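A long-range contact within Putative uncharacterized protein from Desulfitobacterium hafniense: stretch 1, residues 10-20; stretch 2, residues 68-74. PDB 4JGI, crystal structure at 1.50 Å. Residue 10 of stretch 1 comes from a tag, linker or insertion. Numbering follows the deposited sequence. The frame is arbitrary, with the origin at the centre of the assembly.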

ATOM      1  N   ALA A  10      -0.895 -17.799  -8.768  1.00 20.73           N
ATOM      2  CA  ALA A  10      -2.350 -17.821  -8.511  1.00 18.79           C
ATOM      3  C   ALA A  10      -2.878 -16.440  -8.046  1.00 20.25           C
ATOM      4  O   ALA A  10      -3.985 -15.978  -8.502  1.00 20.75           O
ATOM      5  CB  ALA A  10      -2.708 -18.887  -7.534  1.00 20.92           C
ATOM      6  N   MET A  11      -2.086 -15.779  -7.236  1.00 20.69           N
ATOM      7  CA  MET A  11      -2.438 -14.391  -6.807  1.00 20.29           C
ATOM      8  C   MET A  11      -2.356 -13.473  -8.008  1.00 18.10           C
ATOM      9  O   MET A  11      -3.232 -12.680  -8.271  1.00 20.41           O
ATOM     10  CB  MET A  11      -1.567 -13.930  -5.697  1.00 22.48           C
ATOM     11  CG  MET A  11      -1.769 -12.488  -5.191  1.00 22.06           C
ATOM     12  SD  MET A  11      -3.424 -12.369  -4.380  1.00 27.65           S
ATOM     13  CE  MET A  11      -3.849 -10.772  -5.033  1.00 33.98           C
ATOM     14  N   SER A  12      -1.292 -13.546  -8.784  1.00 18.43           N
ATOM     15  CA  SER A  12      -1.169 -12.763  -9.992  1.00 18.66           C
ATOM     16  C   SER A  12      -2.364 -12.929 -10.922  1.00 19.66           C
ATOM     17  O   SER A  12      -2.827 -11.905 -11.502  1.00 21.25           O
ATOM     18  CB  SER A  12       0.117 -13.152 -10.729  1.00 19.32           C
ATOM     19  OG  SER A  12       0.247 -12.410 -11.918  1.00 22.78           O
ATOM     20  N   ASP A  13      -2.848 -14.188 -11.060  1.00 19.78           N
ATOM     21  CA  ASP A  13      -3.957 -14.499 -11.917  1.00 20.02           C
ATOM     22  C   ASP A  13      -5.325 -14.150 -11.276  1.00 19.41           C
ATOM     23  O   ASP A  13      -6.392 -14.331 -11.927  1.00 21.89           O
ATOM     24  CB  ASP A  13      -3.971 -16.041 -12.189  1.00 20.40           C
ATOM     25  CG  ASP A  13      -2.846 -16.476 -13.099  1.00 24.90           C
ATOM     26  OD1 ASP A  13      -2.228 -15.662 -13.784  1.00 28.47           O
ATOM     27  OD2 ASP A  13      -2.577 -17.703 -13.145  1.00 27.44           O
ATOM     28  N   LEU A  14      -5.316 -13.759 -10.006  1.00 20.67           N
ATOM     29  CA  LEU A  14      -6.558 -13.455  -9.256  1.00 19.99           C
ATOM     30  C   LEU A  14      -7.480 -14.692  -9.238  1.00 23.58           C
ATOM     31  O   LEU A  14      -8.737 -14.514  -9.359  1.00 27.38           O
ATOM     32  CB  LEU A  14      -7.267 -12.237  -9.808  1.00 24.76           C
ATOM     33  CG  LEU A  14      -6.445 -10.955  -9.735  1.00 26.39           C
ATOM     34  CD1 LEU A  14      -7.150  -9.753 -10.378  1.00 32.26           C
ATOM     35  CD2 LEU A  14      -6.052 -10.697  -8.317  1.00 30.58           C
ATOM     36  N   ASP A  15      -6.845 -15.884  -9.068  1.00 24.45           N
ATOM     37  CA  ASP A  15      -7.508 -17.221  -9.220  1.00 22.21           C
ATOM     38  C   ASP A  15      -7.923 -17.651  -7.808  1.00 23.15           C
ATOM     39  O   ASP A  15      -7.142 -18.304  -7.082  1.00 24.14           O
ATOM     40  CB  ASP A  15      -6.648 -18.262  -9.906  1.00 25.53           C
ATOM     41  CG  ASP A  15      -7.343 -19.634 -10.070  1.00 38.74           C
ATOM     42  OD1 ASP A  15      -8.424 -19.905  -9.496  1.00 37.42           O
ATOM     43  OD2 ASP A  15      -6.736 -20.485 -10.751  1.00 43.90           O
ATOM     44  N   GLU A  16      -9.169 -17.317  -7.438  1.00 25.08           N
ATOM     45  CA  GLU A  16      -9.622 -17.596  -6.120  1.00 25.24           C
ATOM     46  C   GLU A  16      -9.686 -19.078  -5.799  1.00 23.89           C
ATOM     47  O   GLU A  16      -9.518 -19.466  -4.623  1.00 23.69           O
ATOM     48  CB  GLU A  16     -10.964 -16.912  -5.851  1.00 31.88           C
ATOM     49  CG  GLU A  16     -10.767 -15.490  -5.558  1.00 44.98           C
ATOM     50  CD  GLU A  16     -11.996 -14.947  -4.907  1.00 58.11           C
ATOM     51  OE1 GLU A  16     -12.971 -14.615  -5.677  1.00 61.69           O
ATOM     52  OE2 GLU A  16     -11.969 -14.943  -3.629  1.00 54.65           O
ATOM     53  N   GLY A  17      -9.930 -19.905  -6.812  1.00 23.99           N
ATOM     54  CA  GLY A  17      -9.930 -21.368  -6.580  1.00 27.66           C
ATOM     55  C   GLY A  17      -8.562 -21.801  -6.105  1.00 27.40           C
ATOM     56  O   GLY A  17      -8.426 -22.485  -5.091  1.00 25.22           O
ATOM     57  N   ALA A  18      -7.547 -21.445  -6.873  1.00 23.66           N
ATOM     58  CA  ALA A  18      -6.227 -21.947  -6.557  1.00 23.28           C
ATOM     59  C   ALA A  18      -5.710 -21.328  -5.271  1.00 24.05           C
ATOM     60  O   ALA A  18      -5.056 -21.982  -4.454  1.00 22.48           O
ATOM     61  CB  ALA A  18      -5.291 -21.667  -7.706  1.00 26.63           C
ATOM     62  N   ILE A  19      -5.996 -20.047  -5.058  1.00 23.75           N
ATOM     63  CA  ILE A  19      -5.540 -19.429  -3.838  1.00 20.65           C
ATOM     64  C   ILE A  19      -6.127 -20.148  -2.643  1.00 20.00           C
ATOM     65  O   ILE A  19      -5.441 -20.472  -1.659  1.00 20.37           O
ATOM     66  CB  ILE A  19      -5.998 -17.971  -3.808  1.00 20.11           C
ATOM     67  CG1 ILE A  19      -5.244 -17.138  -4.841  1.00 22.94           C
ATOM     68  CG2 ILE A  19      -5.853 -17.355  -2.420  1.00 21.19           C
ATOM     69  CD1 ILE A  19      -5.803 -15.760  -5.147  1.00 22.45           C
ATOM     70  N   ASN A  20      -7.404 -20.394  -2.655  1.00 20.93           N
ATOM     71  CA  ASN A  20      -8.046 -21.032  -1.494  1.00 21.74           C
ATOM     72  C   ASN A  20      -7.692 -22.480  -1.365  1.00 19.81           C
ATOM     73  O   ASN A  20      -7.633 -22.920  -0.218  1.00 22.90           O
ATOM     74  CB  ASN A  20      -9.546 -20.793  -1.449  1.00 19.92           C
ATOM     75  CG  ASN A  20      -9.846 -19.380  -1.022  1.00 22.36           C
ATOM     76  OD1 ASN A  20      -9.805 -19.102   0.168  1.00 23.05           O
ATOM     77  ND2 ASN A  20     -10.088 -18.473  -1.984  1.00 22.85           N
TER
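Stretch 2 (68-74) EILQAAM

I69 supplies most of stretch 2's share of the contact (112 Å² of its surface is covered): its side chain meets four residues of stretch 1, drawn from two helices and the turn that joins them. Stretch 2 is helical throughout, and it runs nearly parallel to helix 16-20, with an angle of 23° between their N-to-C directions (signed crossing angle -23°). The axes approach no closer than 11.2 Å, a wide spacing, bridged here by the side chains of I19 and I69.

The two helices of stretch 1 are joined by a tight turn. L14 leaves the first helix with positive phi in a Schellman motif, its N bonded to M11 O and D15 N to the O of A10, a residue from the expression tag, while D15 caps the next helix, its OD1 accepting from A18 N at 3.2 Å.

I69 points toward stretch 1. Its CG2 lies 3.5 Å from I19 CD1 and 4.1 Å from M11 SD; its CD1 lies 4.1 Å from L14 CD2 and 3.9 Å from E16 CG. The branched, apolar side chains of I69 and I19 suit such close packing, and L14's end comes nearer to I69 although its CA-to-CB bond points sideways. E16 offers an aliphatic methylene to the contact while its carboxylate can remain in solvent. The flexible M11 also reaches L70, CE to CB at 4.5 Å. One turn beyond I69, the small A73 brings its CB within 4.4 Å of I19 CG2. No hydrogen bond crosses between the stretches; the contact rests on apolar packing.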

ATOM      1  N   GLU A  68      -8.944  -7.041  -2.050  1.00 17.25           N
ATOM      2  CA  GLU A  68      -9.937  -7.806  -1.341  1.00 16.98           C
ATOM      3  C   GLU A  68      -9.585  -9.280  -1.271  1.00 15.71           C
ATOM      4  O   GLU A  68      -9.772  -9.918  -0.240  1.00 16.37           O
ATOM      5  CB  GLU A  68     -11.310  -7.643  -1.966  1.00 16.74           C
ATOM      6  CG  GLU A  68     -11.780  -6.186  -2.008  1.00 16.69           C
ATOM      7  CD  GLU A  68     -11.816  -5.380  -0.726  1.00 31.89           C
ATOM      8  OE1 GLU A  68     -11.880  -5.944   0.353  1.00 39.79           O
ATOM      9  OE2 GLU A  68     -11.709  -4.147  -0.812  1.00 31.56           O
ATOM     10  N   ILE A  69      -9.002  -9.790  -2.349  1.00 15.14           N
ATOM     11  CA  ILE A  69      -8.582 -11.206  -2.386  1.00 16.74           C
ATOM     12  C   ILE A  69      -7.405 -11.465  -1.439  1.00 15.92           C
ATOM     13  O   ILE A  69      -7.368 -12.411  -0.621  1.00 16.73           O
ATOM     14  CB  ILE A  69      -8.231 -11.636  -3.824  1.00 18.99           C
ATOM     15  CG1 ILE A  69      -9.535 -11.758  -4.659  1.00 18.62           C
ATOM     16  CG2 ILE A  69      -7.418 -12.935  -3.906  1.00 20.61           C
ATOM     17  CD1 ILE A  69      -9.297 -11.903  -6.127  1.00 20.03           C
ATOM     18  N   LEU A  70      -6.448 -10.548  -1.409  1.00 16.30           N
ATOM     19  CA  LEU A  70      -5.323 -10.713  -0.432  1.00 16.88           C
ATOM     20  C   LEU A  70      -5.858 -10.646   0.986  1.00 17.00           C
ATOM     21  O   LEU A  70      -5.447 -11.387   1.858  1.00 17.87           O
ATOM     22  CB  LEU A  70      -4.220  -9.705  -0.682  1.00 17.12           C
ATOM     23  CG  LEU A  70      -2.987  -9.862   0.195  1.00 18.99           C
ATOM     24  CD1 LEU A  70      -2.348 -11.232  -0.034  1.00 26.33           C
ATOM     25  CD2 LEU A  70      -1.985  -8.743  -0.138  1.00 23.59           C
ATOM     26  N   GLN A  71      -6.713  -9.650   1.270  1.00 15.23           N
ATOM     27  CA  GLN A  71      -7.211  -9.533   2.630  1.00 17.26           C
ATOM     28  C   GLN A  71      -7.939 -10.783   3.050  1.00 18.48           C
ATOM     29  O   GLN A  71      -7.832 -11.182   4.193  1.00 18.33           O
ATOM     30  CB  GLN A  71      -8.106  -8.296   2.758  1.00 17.19           C
ATOM     31  CG  GLN A  71      -8.529  -8.031   4.182  1.00 18.77           C
ATOM     32  CD  GLN A  71      -7.347  -7.696   5.089  1.00 22.57           C
ATOM     33  OE1 GLN A  71      -6.818  -6.640   4.996  1.00 21.98           O
ATOM     34  NE2 GLN A  71      -7.002  -8.597   5.978  1.00 27.83           N
ATOM     35  N   ALA A  72      -8.738 -11.375   2.156  1.00 17.58           N
ATOM     36  CA  ALA A  72      -9.466 -12.610   2.513  1.00 18.00           C
ATOM     37  C   ALA A  72      -8.526 -13.746   2.837  1.00 19.25           C
ATOM     38  O   ALA A  72      -8.698 -14.456   3.820  1.00 20.94           O
ATOM     39  CB  ALA A  72     -10.380 -12.982   1.381  1.00 18.94           C
ATOM     40  N   ALA A  73      -7.464 -13.887   2.063  1.00 17.62           N
ATOM     41  CA  ALA A  73      -6.437 -14.905   2.363  1.00 18.13           C
ATOM     42  C   ALA A  73      -5.777 -14.656   3.669  1.00 19.38           C
ATOM     43  O   ALA A  73      -5.588 -15.587   4.448  1.00 21.58           O
ATOM     44  CB  ALA A  73      -5.372 -14.911   1.243  1.00 20.12           C
ATOM     45  N   MET A  74      -5.422 -13.391   3.942  1.00 18.22           N
ATOM     46  CA  MET A  74      -4.803 -13.029   5.237  1.00 20.75           C
ATOM     47  C   MET A  74      -5.675 -13.319   6.417  1.00 22.78           C
ATOM     48  O   MET A  74      -5.170 -13.781   7.428  1.00 26.98           O
ATOM     49  CB  MET A  74      -4.394 -11.599   5.269  1.00 22.35           C
ATOM     50  CG  MET A  74      -3.339 -11.337   4.252  1.00 23.66           C
ATOM     51  SD  MET A  74      -1.807 -12.279   4.532  1.00 31.75           S
ATOM     52  CE  MET A  74      -1.620 -11.763   6.150  1.00 25.02           C
TER